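Local coordinates for protein deacetylase EF_0837 (Enterococcus faecalis, PDB 2ICS) that deacetylates acetyl-(R)-mandelate in vitro, though with very low efficiency, and belongs to the metallo-dependent hydrolases that bind two zinc ions per subunit, at residues T289-R294 with E339-T344; S250-V255 with D345-T350; E99-A104 with Q144-F149; I22-K27 with K327-T332. All coordinates share one frame; numbering follows the deposited sequence.

Interactions 1 and 2 are neighbours, with centres about 12 Å apart: strand 331-344 carries the first, and the hairpin loop that follows it carries the second, so helices 286-296 and 253-261 are both tied to one beta hairpin. Interaction 4 uses the loop leading into that strand and its first residues, with its centre about 29 Å from that of interaction 1, and joins them to the N-terminal strand 19-25. Interaction 3 closes earliest along the chain, within the span that interaction 4 brackets, and lies across the chain's centre from interactions 1 and 2, about 34 Å from each. The long C-terminal hairpin thus links the zinc-binding barrel to the N-terminal sheet.

Interaction 1. Residues T289-R294 with E339-T344; sequences TMEKLR and EEKTLT
Lys-341 meets Glu-291 in a salt bridge, NZ lying 2.6 Å from OE1 on that oxygen's syn side, the side of the other carboxylate oxygen. The two side chains cross at about a right angle, the lysine arriving from strand 339-344 and the glutamate from helix 289-294. With CG anti to the backbone N (chi1 178°) and the chain extended beyond it, Lys-341 spans the gap between strand and helix; a long, flexible, charged residue suits such a bridge. Between the polar ends Leu-343 supplies the apolar filling. Its CD1 rests 3.6 Å from the carbonyl O of Glu-291 and 3.9 Å from CG of Lys-292, so it packs on both the helix backbone and the methylenes of the lysine. Lys-292 is itself extended, and NZ donates to Thr-344 O at 2.9 Å, tilted 32° from the carbonyl plane; NZ is shared between this oxygen and Pro-282 O, the latter its stronger partner. Lysine fits here because its aliphatic stem tolerates burial while its tip reaches backbone oxygens. In the second shell, Ile-357 N binds the other carboxylate oxygen of Glu-291, OE2, which should help fix the orientation of the group that faces Lys-341. The short helical segment runs nearly perpendicular to the strand, at 95° with the axes 9.3 Å apart. Helix 286-296 packs on the hairpin of strands 331-344 and 350-364: Gln-356 of the second strand touches Glu-291 and Lys-341, while Phe-253 of helix 253-261 touches Lys-292 and Leu-343.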
loop_
_atom_site.group_PDB
_atom_site.type_symbol
_atom_site.label_atom_id
_atom_site.label_comp_id
_atom_site.label_asym_id
_atom_site.label_seq_id
_atom_site.Cartn_x
_atom_site.Cartn_y
_atom_site.Cartn_z
ATOM N N THR A 289 -1.888 1.861 11.096
ATOM C CA THR A 289 -1.163 0.668 10.701
ATOM C C THR A 289 0.324 0.930 10.942
ATOM O O THR A 289 1.058 0.047 11.374
ATOM C CB THR A 289 -1.408 0.344 9.215
ATOM O OG1 THR A 289 -2.820 0.303 8.970
ATOM C CG2 THR A 289 -0.812 -1.009 8.857
HETATM N N MSE A 290 0.754 2.157 10.667
HETATM C CA MSE A 290 2.142 2.548 10.872
HETATM C C MSE A 290 2.500 2.493 12.366
HETATM O O MSE A 290 3.601 2.082 12.734
HETATM C CB MSE A 290 2.364 3.960 10.322
HETATM C CG MSE A 290 2.182 4.057 8.804
HETATM SE SE MSE A 290 1.987 5.884 8.171
HETATM C CE MSE A 290 3.780 6.509 8.516
ATOM N N GLU A 291 1.561 2.902 13.219
ATOM C CA GLU A 291 1.779 2.885 14.659
ATOM C C GLU A 291 1.868 1.445 15.160
ATOM O O GLU A 291 2.473 1.179 16.198
ATOM C CB GLU A 291 0.643 3.618 15.382
ATOM C CG GLU A 291 0.466 5.061 14.934
ATOM C CD GLU A 291 -0.816 5.674 15.448
ATOM O OE1 GLU A 291 -1.785 4.918 15.665
ATOM O OE2 GLU A 291 -0.859 6.912 15.621
ATOM N N LYS A 292 1.263 0.515 14.425
ATOM C CA LYS A 292 1.319 -0.889 14.826
ATOM C C LYS A 292 2.716 -1.458 14.587
ATOM O O LYS A 292 3.235 -2.213 15.405
ATOM C CB LYS A 292 0.267 -1.707 14.075
ATOM C CG LYS A 292 -1.160 -1.395 14.524
ATOM C CD LYS A 292 -2.205 -2.213 13.771
ATOM C CE LYS A 292 -3.608 -1.827 14.229
ATOM N NZ LYS A 292 -4.681 -2.416 13.387
ATOM N N LEU A 293 3.339 -1.099 13.471
ATOM C CA LEU A 293 4.687 -1.594 13.221
ATOM C C LEU A 293 5.683 -0.848 14.094
ATOM O O LEU A 293 6.798 -1.313 14.323
ATOM C CB LEU A 293 5.034 -1.457 11.745
ATOM C CG LEU A 293 4.277 -2.607 11.073
ATOM C CD1 LEU A 293 3.515 -2.121 9.868
ATOM C CD2 LEU A 293 5.258 -3.717 10.739
ATOM N N ARG A 294 5.270 0.310 14.595
ATOM C CA ARG A 294 6.132 1.084 15.471
ATOM C C ARG A 294 6.174 0.346 16.800
ATOM O O ARG A 294 7.241 0.151 17.375
ATOM C CB ARG A 294 5.578 2.496 15.672
ATOM C CG ARG A 294 6.296 3.298 16.758
ATOM C CD ARG A 294 7.801 3.281 16.561
ATOM N NE ARG A 294 8.506 4.033 17.594
ATOM C CZ ARG A 294 9.703 3.701 18.071
ATOM N NH1 ARG A 294 10.332 2.623 17.612
ATOM N NH2 ARG A 294 10.276 4.449 19.005
ATOM N N GLU A 339 1.858 9.499 23.304
ATOM C CA GLU A 339 0.536 9.375 23.888
ATOM C C GLU A 339 0.063 7.942 23.698
ATOM O O GLU A 339 0.049 7.424 22.580
ATOM C CB GLU A 339 -0.436 10.348 23.218
ATOM C CG GLU A 339 -1.770 10.475 23.938
ATOM C CD GLU A 339 -2.610 11.626 23.416
ATOM O OE1 GLU A 339 -2.095 12.765 23.374
ATOM O OE2 GLU A 339 -3.785 11.395 23.054
ATOM N N GLU A 340 -0.310 7.298 24.796
ATOM C CA GLU A 340 -0.763 5.920 24.733
ATOM C C GLU A 340 -2.020 5.761 23.893
ATOM O O GLU A 340 -2.850 6.667 23.811
ATOM C CB GLU A 340 -0.979 5.373 26.146
ATOM C CG GLU A 340 0.332 5.168 26.892
ATOM C CD GLU A 340 0.168 4.427 28.204
ATOM O OE1 GLU A 340 1.200 4.048 28.794
ATOM O OE2 GLU A 340 -0.985 4.228 28.647
ATOM N N LYS A 341 -2.140 4.598 23.264
ATOM C CA LYS A 341 -3.271 4.284 22.401
ATOM C C LYS A 341 -3.352 2.770 22.270
ATOM O O LYS A 341 -2.325 2.100 22.136
ATOM C CB LYS A 341 -3.046 4.914 21.026
ATOM C CG LYS A 341 -4.119 4.650 19.986
ATOM C CD LYS A 341 -3.672 5.229 18.648
ATOM C CE LYS A 341 -4.716 5.057 17.560
ATOM N NZ LYS A 341 -4.234 5.604 16.253
ATOM N N THR A 342 -4.565 2.229 22.325
ATOM C CA THR A 342 -4.749 0.790 22.198
ATOM C C THR A 342 -4.825 0.417 20.726
ATOM O O THR A 342 -5.508 1.078 19.941
ATOM C CB THR A 342 -6.035 0.317 22.898
ATOM O OG1 THR A 342 -5.922 0.549 24.307
ATOM C CG2 THR A 342 -6.252 -1.172 22.658
ATOM N N LEU A 343 -4.114 -0.641 20.353
ATOM C CA LEU A 343 -4.095 -1.096 18.972
ATOM C C LEU A 343 -4.485 -2.557 18.935
ATOM O O LEU A 343 -3.976 -3.360 19.710
ATOM C CB LEU A 343 -2.696 -0.915 18.371
ATOM C CG LEU A 343 -2.118 0.504 18.367
ATOM C CD1 LEU A 343 -0.666 0.456 17.914
ATOM C CD2 LEU A 343 -2.927 1.397 17.457
ATOM N N THR A 344 -5.391 -2.896 18.026
ATOM C CA THR A 344 -5.872 -4.267 17.888
ATOM C C THR A 344 -5.575 -4.786 16.487
ATOM O O THR A 344 -5.803 -4.082 15.505
ATOM C CB THR A 344 -7.395 -4.332 18.109
ATOM O OG1 THR A 344 -7.733 -3.599 19.291
ATOM C CG2 THR A 344 -7.852 -5.771 18.261
#

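Interaction 2. Residues S250-V255 with D345-T350; sequences SFNFHV and DSNGLT
A capped helix start meets the turn of a beta hairpin where Asn-252 and Phe-253 face Asp-345 and Asn-347. Asp-345 is the hub. Its CG lies between the backbone N and the carbonyl carbon (chi1 62°), and OD2 takes the N-H of Phe-253 through its anti lone pair at 2.9 Å, an almost straight bond of 174°. The other oxygen, OD1, stays within its own loop and accepts from Asn-347 N, which makes an Asx turn, and from Leu-349 N, the two donors coming from opposite faces of the carboxylate plane. Aspartate suits a place with so many backbone N-H groups to collect, and its charge would probably be welcome at a helix N-terminus. Ser-346 adds a two-way link to Phe-251: its backbone N donates to Phe-251 O at 3.0 Å, and its OG accepts from Phe-251 N at 3.0 Å. That hydroxyl also bonds to Gly-247 O. Asn-252 works in two directions, its OD1 capping the helix by accepting from Val-255 N and its ND2 donating to Asn-347 OD1 at 3.1 Å, the acceptor lying in the amide plane of Asn-252. Leu-349 adds apolar packing: CD2 lies 4.0 Å from CB of Phe-253 and 3.9 Å from CB of His-254, while the carbonyl O of Leu-349 lies at the edge of the Phe-253 ring. Ser-250 lies beside the zinc ligand His-211, so the segment leads outward from the active site. The N-capped start of helix 253-261 thus docks on a hairpin loop built from a type I turn and an Asx turn, whose aspartate characteristically collects backbone N-H groups.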
loop_
_atom_site.group_PDB
_atom_site.type_symbol
_atom_site.label_atom_id
_atom_site.label_comp_id
_atom_site.label_asym_id
_atom_site.label_seq_id
_atom_site.Cartn_x
_atom_site.Cartn_y
_atom_site.Cartn_z
ATOM N N SER A 250 -5.844 -10.066 8.087
ATOM C CA SER A 250 -4.515 -10.401 7.603
ATOM C C SER A 250 -3.268 -9.907 8.329
ATOM O O SER A 250 -2.161 -10.044 7.800
ATOM C CB SER A 250 -4.437 -10.025 6.124
ATOM O OG SER A 250 -5.490 -10.660 5.417
ATOM N N PHE A 251 -3.423 -9.338 9.522
ATOM C CA PHE A 251 -2.258 -8.873 10.276
ATOM C C PHE A 251 -2.272 -9.369 11.716
ATOM O O PHE A 251 -3.197 -9.093 12.473
ATOM C CB PHE A 251 -2.159 -7.348 10.280
ATOM C CG PHE A 251 -1.008 -6.831 11.099
ATOM C CD1 PHE A 251 0.300 -6.983 10.654
ATOM C CD2 PHE A 251 -1.227 -6.254 12.350
ATOM C CE1 PHE A 251 1.380 -6.573 11.442
ATOM C CE2 PHE A 251 -0.155 -5.841 13.149
ATOM C CZ PHE A 251 1.154 -6.002 12.691
ATOM N N ASN A 252 -1.214 -10.075 12.092
ATOM C CA ASN A 252 -1.089 -10.642 13.426
ATOM C C ASN A 252 0.181 -10.104 14.101
ATOM O O ASN A 252 1.285 -10.255 13.574
ATOM C CB ASN A 252 -1.066 -12.175 13.296
ATOM C CG ASN A 252 -0.955 -12.892 14.635
ATOM O OD1 ASN A 252 0.104 -12.901 15.266
ATOM N ND2 ASN A 252 -2.054 -13.507 15.069
ATOM N N PHE A 253 0.010 -9.450 15.252
ATOM C CA PHE A 253 1.135 -8.882 16.008
ATOM C C PHE A 253 2.215 -9.913 16.314
ATOM O O PHE A 253 3.406 -9.660 16.113
ATOM C CB PHE A 253 0.661 -8.288 17.342
ATOM C CG PHE A 253 0.144 -6.869 17.247
ATOM C CD1 PHE A 253 0.971 -5.837 16.822
ATOM C CD2 PHE A 253 -1.148 -6.562 17.650
ATOM C CE1 PHE A 253 0.522 -4.521 16.807
ATOM C CE2 PHE A 253 -1.609 -5.246 17.640
ATOM C CZ PHE A 253 -0.771 -4.226 17.219
ATOM N N HIS A 254 1.802 -11.076 16.806
ATOM C CA HIS A 254 2.766 -12.107 17.154
ATOM C C HIS A 254 3.648 -12.486 15.968
ATOM O O HIS A 254 4.861 -12.659 16.111
ATOM C CB HIS A 254 2.057 -13.352 17.682
ATOM C CG HIS A 254 2.999 -14.419 18.142
ATOM N ND1 HIS A 254 3.858 -14.241 19.204
ATOM C CD2 HIS A 254 3.266 -15.650 17.642
ATOM C CE1 HIS A 254 4.617 -15.314 19.338
ATOM N NE2 HIS A 254 4.278 -16.183 18.401
ATOM N N VAL A 255 3.037 -12.600 14.794
ATOM C CA VAL A 255 3.780 -12.964 13.597
ATOM C C VAL A 255 4.811 -11.894 13.223
ATOM O O VAL A 255 5.966 -12.210 12.920
ATOM C CB VAL A 255 2.819 -13.204 12.415
ATOM C CG1 VAL A 255 3.606 -13.501 11.149
ATOM C CG2 VAL A 255 1.885 -14.372 12.744
ATOM N N ASP A 345 -5.076 -6.011 16.384
ATOM C CA ASP A 345 -4.791 -6.554 15.065
ATOM C C ASP A 345 -6.000 -7.301 14.518
ATOM O O ASP A 345 -7.094 -7.210 15.072
ATOM C CB ASP A 345 -3.560 -7.467 15.089
ATOM C CG ASP A 345 -3.742 -8.686 15.973
ATOM O OD1 ASP A 345 -4.891 -9.008 16.341
ATOM O OD2 ASP A 345 -2.721 -9.332 16.283
ATOM N N SER A 346 -5.793 -8.042 13.436
ATOM C CA SER A 346 -6.864 -8.784 12.781
ATOM C C SER A 346 -7.364 -9.987 13.568
ATOM O O SER A 346 -8.447 -10.499 13.294
ATOM C CB SER A 346 -6.404 -9.261 11.401
ATOM O OG SER A 346 -5.946 -8.183 10.604
ATOM N N ASN A 347 -6.578 -10.440 14.537
ATOM C CA ASN A 347 -6.955 -11.604 15.323
ATOM C C ASN A 347 -7.259 -11.311 16.791
ATOM O O ASN A 347 -7.266 -12.220 17.619
ATOM C CB ASN A 347 -5.859 -12.662 15.213
ATOM C CG ASN A 347 -5.651 -13.136 13.784
ATOM O OD1 ASN A 347 -4.531 -13.135 13.273
ATOM N ND2 ASN A 347 -6.736 -13.550 13.134
ATOM N N GLY A 348 -7.506 -10.044 17.114
ATOM C CA GLY A 348 -7.834 -9.693 18.481
ATOM C C GLY A 348 -6.680 -9.463 19.441
ATOM O O GLY A 348 -6.916 -9.194 20.618
ATOM N N LEU A 349 -5.441 -9.585 18.971
ATOM C CA LEU A 349 -4.293 -9.342 19.840
ATOM C C LEU A 349 -4.215 -7.834 20.073
ATOM O O LEU A 349 -4.429 -7.051 19.148
ATOM C CB LEU A 349 -2.998 -9.824 19.184
ATOM C CG LEU A 349 -2.731 -11.323 19.032
ATOM C CD1 LEU A 349 -3.796 -11.970 18.167
ATOM C CD2 LEU A 349 -1.359 -11.511 18.413
ATOM N N THR A 350 -3.902 -7.427 21.300
ATOM C CA THR A 350 -3.820 -6.009 21.631
ATOM C C THR A 350 -2.425 -5.575 22.078
ATOM O O THR A 350 -1.674 -6.353 22.666
ATOM C CB THR A 350 -4.835 -5.648 22.741
ATOM O OG1 THR A 350 -6.170 -5.867 22.260
ATOM C CG2 THR A 350 -4.682 -4.195 23.161
#

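Interaction 3. Residues E99-A104 with Q144-F149; sequences EFYDLA and QELPDF
Leu-146, the first residue past helix 136-145 to leave helical geometry, sets its CD2 over one face of the Tyr-101 ring. This methyl lies 3.8 Å from the ring centroid and only 14° off the ring normal, a well-formed CH-pi contact, while CD1 rests 3.9 Å from CB of Tyr-101. A branched leucine suits the place because its two methyls can cover the ring and its stem together. The chain then turns through Pro-147 and Asp-148, and the backbone bond from Phe-149 N to Leu-146 O closes that turn, so the next large side chain swings back toward helix 97-105. Phe-149 has CG anti to the backbone N and slides past Tyr-101 in the opposite direction. The edge of the tyrosine, at CD1, comes 3.3 Å from CG of Phe-149 over the face of the phenylalanine ring: an offset edge-to-face pair with centroids 5.1 Å apart and planes at 69°. At the far end of the same ring the roles reverse. CZ of Phe-149 points its edge at the face of Phe-100, 3.8 Å from CE2, in a T-shaped pair whose planes stand at 81°. Ala-104 also borders this ring, its CB 3.8 Å from CE1 of Phe-149, and a small residue leaves the ring room to lie against the helix. Val-111 of strand 110-114 touches Phe-100, Ala-104 and Phe-149. The contact between the two segments is thus held by apolar burial and by the weak electrostatics of aromatic edges meeting pi faces, consistent with the steep angles between the rings.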
loop_
_atom_site.group_PDB
_atom_site.type_symbol
_atom_site.label_atom_id
_atom_site.label_comp_id
_atom_site.label_asym_id
_atom_site.label_seq_id
_atom_site.Cartn_x
_atom_site.Cartn_y
_atom_site.Cartn_z
ATOM N N GLU A 99 -15.230 1.827 -15.545
ATOM C CA GLU A 99 -16.222 2.521 -14.739
ATOM C C GLU A 99 -15.536 3.042 -13.478
ATOM O O GLU A 99 -15.864 4.117 -12.972
ATOM C CB GLU A 99 -17.352 1.571 -14.351
ATOM C CG GLU A 99 -18.558 2.268 -13.757
ATOM C CD GLU A 99 -19.536 1.298 -13.135
ATOM O OE1 GLU A 99 -19.579 0.130 -13.583
ATOM O OE2 GLU A 99 -20.270 1.704 -12.205
ATOM N N PHE A 100 -14.581 2.264 -12.974
ATOM C CA PHE A 100 -13.833 2.636 -11.777
ATOM C C PHE A 100 -12.890 3.789 -12.113
ATOM O O PHE A 100 -12.792 4.763 -11.366
ATOM C CB PHE A 100 -13.051 1.417 -11.260
ATOM C CG PHE A 100 -12.117 1.713 -10.109
ATOM C CD1 PHE A 100 -12.398 2.725 -9.195
ATOM C CD2 PHE A 100 -10.967 0.947 -9.925
ATOM C CE1 PHE A 100 -11.545 2.974 -8.109
ATOM C CE2 PHE A 100 -10.109 1.184 -8.847
ATOM C CZ PHE A 100 -10.399 2.202 -7.935
ATOM N N TYR A 101 -12.217 3.679 -13.253
ATOM C CA TYR A 101 -11.284 4.706 -13.703
ATOM C C TYR A 101 -11.927 6.089 -13.809
ATOM O O TYR A 101 -11.339 7.086 -13.385
ATOM C CB TYR A 101 -10.697 4.322 -15.060
ATOM C CG TYR A 101 -9.792 5.378 -15.660
ATOM C CD1 TYR A 101 -8.543 5.652 -15.106
ATOM C CD2 TYR A 101 -10.190 6.108 -16.778
ATOM C CE1 TYR A 101 -7.709 6.628 -15.655
ATOM C CE2 TYR A 101 -9.365 7.086 -17.333
ATOM C CZ TYR A 101 -8.129 7.341 -16.769
ATOM O OH TYR A 101 -7.315 8.306 -17.321
ATOM N N ASP A 102 -13.129 6.149 -14.376
ATOM C CA ASP A 102 -13.823 7.421 -14.539
ATOM C C ASP A 102 -14.101 8.100 -13.203
ATOM O O ASP A 102 -13.949 9.315 -13.074
ATOM C CB ASP A 102 -15.141 7.227 -15.301
ATOM C CG ASP A 102 -14.928 6.751 -16.727
ATOM O OD1 ASP A 102 -14.001 7.257 -17.399
ATOM O OD2 ASP A 102 -15.702 5.880 -17.183
ATOM N N LEU A 103 -14.519 7.320 -12.212
ATOM C CA LEU A 103 -14.798 7.872 -10.893
ATOM C C LEU A 103 -13.500 8.269 -10.213
ATOM O O LEU A 103 -13.431 9.293 -9.536
ATOM C CB LEU A 103 -15.529 6.851 -10.021
ATOM C CG LEU A 103 -16.988 6.560 -10.371
ATOM C CD1 LEU A 103 -17.516 5.438 -9.494
ATOM C CD2 LEU A 103 -17.812 7.821 -10.183
ATOM N N ALA A 104 -12.471 7.450 -10.404
ATOM C CA ALA A 104 -11.163 7.683 -9.800
ATOM C C ALA A 104 -10.530 9.019 -10.175
ATOM O O ALA A 104 -9.666 9.521 -9.459
ATOM C CB ALA A 104 -10.214 6.542 -10.167
ATOM N N GLN A 144 -3.276 -1.945 -21.898
ATOM C CA GLN A 144 -2.962 -1.093 -23.042
ATOM C C GLN A 144 -3.946 0.067 -23.142
ATOM O O GLN A 144 -3.648 1.099 -23.749
ATOM C CB GLN A 144 -2.992 -1.913 -24.337
ATOM C CG GLN A 144 -2.058 -3.112 -24.319
ATOM C CD GLN A 144 -2.151 -3.955 -25.581
ATOM O OE1 GLN A 144 -3.046 -3.767 -26.405
ATOM N NE2 GLN A 144 -1.222 -4.896 -25.733
ATOM N N GLU A 145 -5.116 -0.102 -22.534
ATOM C CA GLU A 145 -6.153 0.921 -22.562
ATOM C C GLU A 145 -5.991 2.016 -21.509
ATOM O O GLU A 145 -6.361 3.167 -21.746
ATOM C CB GLU A 145 -7.532 0.262 -22.416
ATOM C CG GLU A 145 -8.022 -0.426 -23.686
ATOM C CD GLU A 145 -9.160 -1.403 -23.436
ATOM O OE1 GLU A 145 -10.156 -1.019 -22.786
ATOM O OE2 GLU A 145 -9.057 -2.559 -23.901
ATOM N N LEU A 146 -5.445 1.665 -20.348
ATOM C CA LEU A 146 -5.262 2.642 -19.279
ATOM C C LEU A 146 -3.867 2.555 -18.657
ATOM O O LEU A 146 -3.716 2.144 -17.509
ATOM C CB LEU A 146 -6.325 2.429 -18.197
ATOM C CG LEU A 146 -7.788 2.534 -18.634
ATOM C CD1 LEU A 146 -8.693 2.028 -17.524
ATOM C CD2 LEU A 146 -8.128 3.972 -18.994
ATOM N N PRO A 147 -2.826 2.941 -19.414
ATOM C CA PRO A 147 -1.444 2.902 -18.925
ATOM C C PRO A 147 -1.218 3.869 -17.762
ATOM O O PRO A 147 -0.362 3.635 -16.906
ATOM C CB PRO A 147 -0.624 3.305 -20.151
ATOM C CG PRO A 147 -1.515 2.977 -21.307
ATOM C CD PRO A 147 -2.867 3.391 -20.814
ATOM N N ASP A 148 -1.985 4.954 -17.744
ATOM C CA ASP A 148 -1.866 5.964 -16.696
ATOM C C ASP A 148 -2.632 5.576 -15.432
ATOM O O ASP A 148 -2.675 6.345 -14.470
ATOM C CB ASP A 148 -2.406 7.312 -17.188
ATOM C CG ASP A 148 -1.789 7.756 -18.506
ATOM O OD1 ASP A 148 -0.540 7.807 -18.599
ATOM O OD2 ASP A 148 -2.560 8.066 -19.445
ATOM N N PHE A 149 -3.240 4.395 -15.427
ATOM C CA PHE A 149 -4.019 3.978 -14.274
ATOM C C PHE A 149 -3.650 2.599 -13.749
ATOM O O PHE A 149 -3.511 2.408 -12.544
ATOM C CB PHE A 149 -5.506 4.007 -14.619
ATOM C CG PHE A 149 -6.405 3.734 -13.449
ATOM C CD1 PHE A 149 -6.485 4.637 -12.392
ATOM C CD2 PHE A 149 -7.160 2.568 -13.394
ATOM C CE1 PHE A 149 -7.303 4.384 -11.295
ATOM C CE2 PHE A 149 -7.987 2.303 -12.298
ATOM C CZ PHE A 149 -8.056 3.215 -11.247
#

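Interaction 4. Residues I22-K27 with K327-T332; sequences IAIKEK and KDADLT
Lys-27 O accepts the backbone N-H of Ala-329 at 2.9 Å, nearly straight at 167°, with the donor standing above the carbonyl plane. Glu-26 and Lys-27 both have left-handed backbone angles, which turn the chain tightly from strand 19-25 into strand 28-33 and bring this carbonyl to face the opposing loop. Ala-329 is itself the centre of an inverse gamma turn, its weak bond running from Asp-330 N to Asp-328 O. The side chains add an apolar seam. CB of Ala-329 sits 3.5 Å from CG2 of Ile-24, and alanine's single methyl suits so close an approach beside its own bonded backbone. Leu-331 and Ile-22 reach toward each other tip to tip, CD2 to CG1 at 4.0 Å, whereas Leu-331 and Ile-24 slide past each other, CD1 to CD1 also at 4.0 Å. Beta-branched isoleucines suit the extended backbone of a strand, and their apolar branches suit its buried face. Lys-320 pairs with both Asp-328 and Asp-330, and Leu-331 also touches Ile-9 of strand 5-13. N-terminal strands packed against the C-terminal part of the chain are typical of the small beta domain that accompanies the barrel in amidohydrolases.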
loop_
_atom_site.group_PDB
_atom_site.type_symbol
_atom_site.label_atom_id
_atom_site.label_comp_id
_atom_site.label_asym_id
_atom_site.label_seq_id
_atom_site.Cartn_x
_atom_site.Cartn_y
_atom_site.Cartn_z
ATOM N N ILE A 22 10.764 22.896 0.930
ATOM C CA ILE A 22 10.478 22.429 -0.420
ATOM C C ILE A 22 9.872 23.523 -1.295
ATOM O O ILE A 22 8.972 24.242 -0.874
ATOM C CB ILE A 22 9.508 21.208 -0.398
ATOM C CG1 ILE A 22 10.124 20.050 0.393
ATOM C CG2 ILE A 22 9.215 20.742 -1.814
ATOM C CD1 ILE A 22 10.066 20.214 1.892
ATOM N N ALA A 23 10.377 23.635 -2.520
ATOM C CA ALA A 23 9.890 24.623 -3.476
ATOM C C ALA A 23 9.121 23.885 -4.565
ATOM O O ALA A 23 9.623 22.926 -5.141
ATOM C CB ALA A 23 11.065 25.391 -4.080
ATOM N N ILE A 24 7.905 24.341 -4.848
ATOM C CA ILE A 24 7.059 23.695 -5.845
ATOM C C ILE A 24 6.602 24.609 -6.982
ATOM O O ILE A 24 6.247 25.769 -6.760
ATOM C CB ILE A 24 5.796 23.110 -5.170
ATOM C CG1 ILE A 24 6.202 22.039 -4.155
ATOM C CG2 ILE A 24 4.846 22.553 -6.217
ATOM C CD1 ILE A 24 5.061 21.561 -3.274
ATOM N N LYS A 25 6.601 24.071 -8.197
ATOM C CA LYS A 25 6.146 24.816 -9.364
ATOM C C LYS A 25 5.674 23.845 -10.442
ATOM O O LYS A 25 6.380 22.899 -10.792
ATOM C CB LYS A 25 7.259 25.713 -9.919
ATOM C CG LYS A 25 8.369 24.976 -10.642
ATOM C CD LYS A 25 9.324 25.955 -11.306
ATOM C CE LYS A 25 10.378 25.232 -12.134
ATOM N NZ LYS A 25 11.269 26.189 -12.851
ATOM N N GLU A 26 4.471 24.080 -10.954
ATOM C CA GLU A 26 3.890 23.234 -11.993
ATOM C C GLU A 26 3.663 21.802 -11.517
ATOM O O GLU A 26 4.085 20.850 -12.170
ATOM C CB GLU A 26 4.792 23.226 -13.232
ATOM C CG GLU A 26 4.927 24.582 -13.898
ATOM C CD GLU A 26 3.579 25.224 -14.167
ATOM O OE1 GLU A 26 2.745 24.596 -14.858
ATOM O OE2 GLU A 26 3.352 26.357 -13.685
ATOM N N LYS A 27 2.991 21.659 -10.378
ATOM C CA LYS A 27 2.705 20.347 -9.807
ATOM C C LYS A 27 3.948 19.478 -9.581
ATOM O O LYS A 27 3.832 18.286 -9.310
ATOM C CB LYS A 27 1.711 19.586 -10.694
ATOM C CG LYS A 27 0.274 20.096 -10.630
ATOM C CD LYS A 27 0.075 21.390 -11.398
ATOM C CE LYS A 27 -0.020 21.133 -12.900
ATOM N NZ LYS A 27 -1.206 20.294 -13.247
ATOM N N LYS A 327 10.296 15.428 -9.404
ATOM C CA LYS A 327 9.214 14.538 -9.002
ATOM C C LYS A 327 7.919 15.279 -8.686
ATOM O O LYS A 327 7.922 16.481 -8.421
ATOM C CB LYS A 327 9.626 13.697 -7.793
ATOM C CG LYS A 327 10.384 12.430 -8.156
ATOM C CD LYS A 327 10.153 11.350 -7.107
ATOM C CE LYS A 327 10.804 10.036 -7.491
ATOM N NZ LYS A 327 12.281 10.179 -7.607
ATOM N N ASP A 328 6.813 14.543 -8.716
ATOM C CA ASP A 328 5.509 15.117 -8.438
ATOM C C ASP A 328 5.468 15.736 -7.049
ATOM O O ASP A 328 6.028 15.196 -6.091
ATOM C CB ASP A 328 4.415 14.053 -8.582
ATOM C CG ASP A 328 4.214 13.617 -10.029
ATOM O OD1 ASP A 328 4.749 14.296 -10.935
ATOM O OD2 ASP A 328 3.515 12.607 -10.265
ATOM N N ALA A 329 4.800 16.881 -6.951
ATOM C CA ALA A 329 4.691 17.588 -5.688
ATOM C C ALA A 329 3.608 17.008 -4.776
ATOM O O ALA A 329 2.531 17.590 -4.608
ATOM C CB ALA A 329 4.434 19.074 -5.943
ATOM N N ASP A 330 3.898 15.841 -4.210
ATOM C CA ASP A 330 2.993 15.185 -3.268
ATOM C C ASP A 330 3.766 15.104 -1.960
ATOM O O ASP A 330 4.880 14.579 -1.927
ATOM C CB ASP A 330 2.633 13.766 -3.719
ATOM C CG ASP A 330 1.828 13.741 -5.001
ATOM O OD1 ASP A 330 1.230 14.779 -5.367
ATOM O OD2 ASP A 330 1.781 12.668 -5.636
ATOM N N LEU A 331 3.184 15.630 -0.890
ATOM C CA LEU A 331 3.844 15.620 0.408
ATOM C C LEU A 331 2.858 15.414 1.537
ATOM O O LEU A 331 1.682 15.741 1.421
ATOM C CB LEU A 331 4.573 16.945 0.666
ATOM C CG LEU A 331 5.707 17.410 -0.246
ATOM C CD1 LEU A 331 5.153 17.904 -1.579
ATOM C CD2 LEU A 331 6.452 18.534 0.452
ATOM N N THR A 332 3.354 14.870 2.636
ATOM C CA THR A 332 2.533 14.661 3.804
ATOM C C THR A 332 3.263 15.384 4.924
ATOM O O THR A 332 4.471 15.206 5.111
ATOM C CB THR A 332 2.381 13.164 4.137
ATOM O OG1 THR A 332 1.779 12.489 3.021
ATOM C CG2 THR A 332 1.500 12.981 5.367
#